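Local coordinates for protein cycloalternan-forming enzyme (Listeria monocytogenes serovar 1/2a, PDB 5F7U) that is a multidomain carbohydrate-active enzyme of glycoside hydrolase family 31, built around a TIM barrel and carrying a family 6 carbohydrate-binding module, at residues L614-W628 against A709-Q722. The protein carries 1 engineered substitution. Sequence-based numbering, arbitrary orientation.
Sequences LKAGLSASTSGVSYW and AKDTADNGKSMMRQ
With OG anti to the backbone N in both Ser621 (chi1 167°) and Ser626 (chi1 175°), the two hydroxyls point at 709-722. Ser621 OG donates to Met720 O over 2.6 Å, while Ser718 OG returns a bond to Ser621 O at 2.8 Å. That carbonyl, near the helix end, also accepts from Gly624 N on its opposite face, within the Schellman motif that Gly624 closes with positive phi. Ser626 OG works both ways, accepting from Met719 N (2.9 Å) and donating to Thr712 OG1, which in turn donates to Lys717 O. Serine suits these places because its short hydroxyl can give and take bonds close to the chain. Ser626 CB and Thr712 CG2, 3.3 Å apart, pack unusually tightly. Tyr627 reaches further: its OH donates to Ala709 O at 2.7 Å from above the carbonyl plane, and Met719 SD makes an oblique Met-aromatic contact with its ring. The flexible Met720 chain, bent at chi3 (58°), places CE 3.7 Å from Trp628 CE3 and against Gly617 C, approachable for lack of a side chain; Leu618 CD2 packs on Met720 CG. Buried hydroxyls thus satisfy backbone groups where helix 607-622 and barrel strand 628-631 meet edge strand 720-721, probably helping to set their fit.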
loop_
_atom_site.group_PDB
_atom_site.type_symbol
_atom_site.label_atom_id
_atom_site.label_comp_id
_atom_site.label_asym_id
_atom_site.label_seq_id
_atom_site.Cartn_x
_atom_site.Cartn_y
_atom_site.Cartn_z
ATOM N N LEU A 614 -8.464 1.642 3.718
ATOM C CA LEU A 614 -8.006 0.269 3.545
ATOM C C LEU A 614 -7.832 -0.070 2.046
ATOM O O LEU A 614 -6.847 -0.708 1.659
ATOM C CB LEU A 614 -8.907 -0.722 4.300
ATOM C CG LEU A 614 -8.545 -2.209 4.284
ATOM C CD1 LEU A 614 -7.060 -2.452 4.595
ATOM C CD2 LEU A 614 -9.432 -2.923 5.291
ATOM N N LYS A 615 -8.772 0.383 1.206
ATOM C CA LYS A 615 -8.606 0.206 -0.252
ATOM C C LYS A 615 -7.329 0.862 -0.768
ATOM O O LYS A 615 -6.582 0.277 -1.604
ATOM C CB LYS A 615 -9.840 0.732 -0.995
ATOM C CG LYS A 615 -11.086 -0.104 -0.669
ATOM C CD LYS A 615 -12.329 0.525 -1.280
ATOM C CE LYS A 615 -13.588 -0.033 -0.646
ATOM N NZ LYS A 615 -14.830 0.618 -1.211
ATOM N N ALA A 616 -7.044 2.050 -0.239
ATOM C CA ALA A 616 -5.851 2.798 -0.626
ATOM C C ALA A 616 -4.576 2.032 -0.250
ATOM O O ALA A 616 -3.655 1.949 -1.055
ATOM C CB ALA A 616 -5.858 4.177 0.030
ATOM N N GLY A 617 -4.533 1.457 0.962
ATOM C CA GLY A 617 -3.355 0.672 1.385
ATOM C C GLY A 617 -3.174 -0.607 0.583
ATOM O O GLY A 617 -2.045 -0.971 0.228
ATOM N N LEU A 618 -4.281 -1.271 0.270
ATOM C CA LEU A 618 -4.212 -2.532 -0.459
ATOM C C LEU A 618 -3.817 -2.336 -1.927
ATOM O O LEU A 618 -3.039 -3.113 -2.477
ATOM C CB LEU A 618 -5.542 -3.310 -0.355
ATOM C CG LEU A 618 -5.898 -3.772 1.068
ATOM C CD1 LEU A 618 -7.284 -4.429 1.108
ATOM C CD2 LEU A 618 -4.820 -4.686 1.687
ATOM N N SER A 619 -4.362 -1.307 -2.562
ATOM C CA SER A 619 -3.954 -0.987 -3.932
ATOM C C SER A 619 -2.486 -0.486 -3.982
ATOM O O SER A 619 -1.714 -0.891 -4.871
ATOM C CB SER A 619 -4.927 0.036 -4.538
ATOM O OG SER A 619 -5.058 1.148 -3.692
ATOM N N ALA A 620 -2.098 0.370 -3.031
ATOM C CA ALA A 620 -0.711 0.855 -2.971
ATOM C C ALA A 620 0.266 -0.314 -2.820
ATOM O O ALA A 620 1.304 -0.346 -3.484
ATOM C CB ALA A 620 -0.523 1.874 -1.857
ATOM N N SER A 621 -0.107 -1.282 -1.979
ATOM C CA SER A 621 0.688 -2.492 -1.772
ATOM C C SER A 621 0.987 -3.246 -3.062
ATOM O O SER A 621 2.153 -3.600 -3.348
ATOM C CB SER A 621 -0.070 -3.404 -0.806
ATOM O OG SER A 621 0.502 -4.693 -0.812
ATOM N N THR A 622 -0.060 -3.511 -3.838
ATOM C CA THR A 622 0.088 -4.198 -5.130
ATOM C C THR A 622 0.992 -3.417 -6.088
ATOM O O THR A 622 1.724 -4.023 -6.884
ATOM C CB THR A 622 -1.296 -4.460 -5.745
ATOM O OG1 THR A 622 -1.974 -5.398 -4.901
ATOM C CG2 THR A 622 -1.190 -5.045 -7.182
ATOM N N SER A 623 0.971 -2.086 -5.948
ATOM C CA SER A 623 1.734 -1.148 -6.767
ATOM C C SER A 623 3.169 -0.947 -6.263
ATOM O O SER A 623 3.888 -0.109 -6.790
ATOM C CB SER A 623 0.993 0.205 -6.833
ATOM O OG SER A 623 -0.338 0.014 -7.280
ATOM N N GLY A 624 3.576 -1.729 -5.259
ATOM C CA GLY A 624 4.971 -1.699 -4.788
ATOM C C GLY A 624 5.228 -0.668 -3.696
ATOM O O GLY A 624 6.382 -0.470 -3.288
ATOM N N VAL A 625 4.169 -0.015 -3.214
ATOM C CA VAL A 625 4.295 0.965 -2.119
ATOM C C VAL A 625 3.839 0.232 -0.850
ATOM O O VAL A 625 2.646 0.136 -0.555
ATOM C CB VAL A 625 3.488 2.260 -2.390
ATOM C CG1 VAL A 625 3.585 3.228 -1.204
ATOM C CG2 VAL A 625 4.013 2.936 -3.648
ATOM N N SER A 626 4.816 -0.308 -0.130
ATOM C CA SER A 626 4.572 -1.215 0.990
ATOM C C SER A 626 4.551 -0.472 2.320
ATOM O O SER A 626 3.780 -0.827 3.205
ATOM C CB SER A 626 5.695 -2.256 0.994
ATOM O OG SER A 626 5.637 -3.147 2.104
ATOM N N TYR A 627 5.403 0.549 2.459
ATOM C CA TYR A 627 5.499 1.273 3.741
ATOM C C TYR A 627 4.438 2.351 3.762
ATOM O O TYR A 627 4.718 3.542 3.546
ATOM C CB TYR A 627 6.887 1.868 3.948
ATOM C CG TYR A 627 8.027 0.856 4.018
ATOM C CD1 TYR A 627 7.797 -0.538 4.170
ATOM C CD2 TYR A 627 9.346 1.303 3.918
ATOM C CE1 TYR A 627 8.873 -1.430 4.219
ATOM C CE2 TYR A 627 10.420 0.426 3.988
ATOM C CZ TYR A 627 10.186 -0.933 4.134
ATOM O OH TYR A 627 11.282 -1.788 4.173
ATOM N N TRP A 628 3.208 1.901 3.999
ATOM C CA TRP A 628 2.018 2.728 3.839
ATOM C C TRP A 628 1.382 3.013 5.205
ATOM O O TRP A 628 1.265 2.112 6.044
ATOM C CB TRP A 628 1.046 2.025 2.887
ATOM C CG TRP A 628 -0.309 2.700 2.746
ATOM C CD1 TRP A 628 -0.689 3.598 1.782
ATOM C CD2 TRP A 628 -1.447 2.504 3.585
ATOM N NE1 TRP A 628 -1.978 3.990 1.980
ATOM C CE2 TRP A 628 -2.473 3.338 3.085
ATOM C CE3 TRP A 628 -1.704 1.696 4.716
ATOM C CZ2 TRP A 628 -3.749 3.377 3.650
ATOM C CZ3 TRP A 628 -2.968 1.767 5.320
ATOM C CH2 TRP A 628 -3.980 2.583 4.765
ATOM N N ALA A 709 9.329 -5.952 6.821
ATOM C CA ALA A 709 9.800 -4.715 6.183
ATOM C C ALA A 709 11.067 -4.974 5.344
ATOM O O ALA A 709 11.191 -4.485 4.214
ATOM C CB ALA A 709 10.054 -3.637 7.230
ATOM N N LYS A 710 11.972 -5.789 5.870
ATOM C CA LYS A 710 13.179 -6.156 5.139
ATOM C C LYS A 710 12.844 -7.005 3.920
ATOM O O LYS A 710 13.470 -6.839 2.876
ATOM C CB LYS A 710 14.161 -6.893 6.072
ATOM C CG LYS A 710 15.400 -7.489 5.410
ATOM C CD LYS A 710 16.448 -6.447 5.083
ATOM C CE LYS A 710 17.870 -6.989 5.219
ATOM N NZ LYS A 710 18.065 -8.350 4.636
ATOM N N ASP A 711 11.857 -7.896 4.058
ATOM C CA ASP A 711 11.422 -8.735 2.933
ATOM C C ASP A 711 10.831 -7.897 1.796
ATOM O O ASP A 711 10.974 -8.241 0.619
ATOM C CB ASP A 711 10.425 -9.802 3.364
ATOM C CG ASP A 711 10.404 -11.002 2.402
ATOM O OD1 ASP A 711 11.487 -11.424 1.934
ATOM O OD2 ASP A 711 9.310 -11.532 2.140
ATOM N N THR A 712 10.175 -6.792 2.144
ATOM C CA THR A 712 9.741 -5.836 1.101
ATOM C C THR A 712 10.951 -5.292 0.334
ATOM O O THR A 712 10.958 -5.257 -0.900
ATOM C CB THR A 712 8.985 -4.645 1.704
ATOM O OG1 THR A 712 7.764 -5.094 2.287
ATOM C CG2 THR A 712 8.674 -3.607 0.599
ATOM N N ALA A 713 11.955 -4.848 1.080
ATOM C CA ALA A 713 13.122 -4.184 0.490
ATOM C C ALA A 713 13.933 -5.163 -0.347
ATOM O O ALA A 713 14.425 -4.801 -1.430
ATOM C CB ALA A 713 13.987 -3.550 1.578
ATOM N N ASP A 714 14.062 -6.398 0.142
ATOM C CA ASP A 714 14.864 -7.422 -0.540
ATOM C C ASP A 714 14.117 -8.140 -1.669
ATOM O O ASP A 714 14.686 -8.374 -2.753
ATOM C CB ASP A 714 15.371 -8.461 0.468
ATOM C CG ASP A 714 16.445 -7.916 1.395
ATOM O OD1 ASP A 714 16.990 -6.809 1.165
ATOM O OD2 ASP A 714 16.753 -8.619 2.374
ATOM N N ASN A 715 12.861 -8.505 -1.417
ATOM C CA ASN A 715 12.128 -9.433 -2.276
ATOM C C ASN A 715 10.834 -8.901 -2.871
ATOM O O ASN A 715 10.089 -9.647 -3.519
ATOM C CB ASN A 715 11.880 -10.728 -1.505
ATOM C CG ASN A 715 13.177 -11.360 -1.039
ATOM O OD1 ASN A 715 14.147 -11.447 -1.798
ATOM N ND2 ASN A 715 13.217 -11.760 0.218
ATOM N N GLY A 716 10.575 -7.614 -2.668
ATOM C CA GLY A 716 9.393 -6.979 -3.256
ATOM C C GLY A 716 8.043 -7.418 -2.719
ATOM O O GLY A 716 7.006 -7.117 -3.333
ATOM N N LYS A 717 8.030 -8.153 -1.599
ATOM C CA LYS A 717 6.781 -8.601 -0.995
ATOM C C LYS A 717 6.259 -7.521 -0.049
ATOM O O LYS A 717 6.869 -7.244 0.978
ATOM C CB LYS A 717 6.975 -9.896 -0.229
ATOM C CG LYS A 717 5.671 -10.542 0.207
ATOM C CD LYS A 717 5.893 -12.030 0.280
ATOM C CE LYS A 717 4.704 -12.706 0.878
ATOM N NZ LYS A 717 5.180 -14.077 1.202
ATOM N N SER A 718 5.130 -6.908 -0.401
ATOM C CA SER A 718 4.574 -5.858 0.455
ATOM C C SER A 718 4.142 -6.410 1.801
ATOM O O SER A 718 3.814 -7.591 1.919
ATOM C CB SER A 718 3.397 -5.173 -0.248
ATOM O OG SER A 718 3.893 -4.494 -1.399
ATOM N N MET A 719 4.143 -5.543 2.817
ATOM C CA MET A 719 3.816 -5.954 4.185
ATOM C C MET A 719 2.343 -6.312 4.371
ATOM O O MET A 719 2.012 -7.286 5.058
ATOM C CB MET A 719 4.217 -4.863 5.169
ATOM C CG MET A 719 5.729 -4.789 5.333
ATOM S SD MET A 719 6.228 -3.287 6.172
ATOM C CE MET A 719 5.872 -3.731 7.860
ATOM N N MET A 720 1.468 -5.523 3.748
ATOM C CA MET A 720 0.034 -5.739 3.874
ATOM C C MET A 720 -0.491 -6.015 2.486
ATOM O O MET A 720 -0.271 -5.190 1.606
ATOM C CB MET A 720 -0.611 -4.470 4.439
ATOM C CG MET A 720 -2.119 -4.559 4.548
ATOM S SD MET A 720 -2.902 -3.077 5.235
ATOM C CE MET A 720 -2.310 -1.883 4.050
ATOM N N ARG A 721 -1.159 -7.156 2.270
ATOM C CA ARG A 721 -1.538 -7.553 0.903
ATOM C C ARG A 721 -2.994 -7.990 0.790
ATOM O O ARG A 721 -3.509 -8.703 1.641
ATOM C CB ARG A 721 -0.635 -8.706 0.396
ATOM C CG ARG A 721 0.852 -8.376 0.368
ATOM C CD ARG A 721 1.768 -9.528 -0.076
ATOM N NE ARG A 721 1.512 -10.779 0.662
ATOM C CZ ARG A 721 1.763 -10.967 1.959
ATOM N NH1 ARG A 721 1.473 -12.142 2.534
ATOM N NH2 ARG A 721 2.323 -9.996 2.688
ATOM N N GLN A 722 -3.617 -7.598 -0.316
ATOM C CA GLN A 722 -4.983 -8.018 -0.646
ATOM C C GLN A 722 -4.908 -9.546 -0.877
ATOM O O GLN A 722 -3.860 -10.067 -1.338
ATOM C CB GLN A 722 -5.402 -7.262 -1.913
ATOM C CG GLN A 722 -6.903 -7.256 -2.232
ATOM C CD GLN A 722 -7.338 -8.550 -2.918
ATOM O OE1 GLN A 722 -6.562 -9.161 -3.637
ATOM N NE2 GLN A 722 -8.575 -8.979 -2.678
HETATM O O HOH W 1 -2.166 -5.848 -2.054
HETATM O O HOH W 2 2.170 -3.011 2.451
#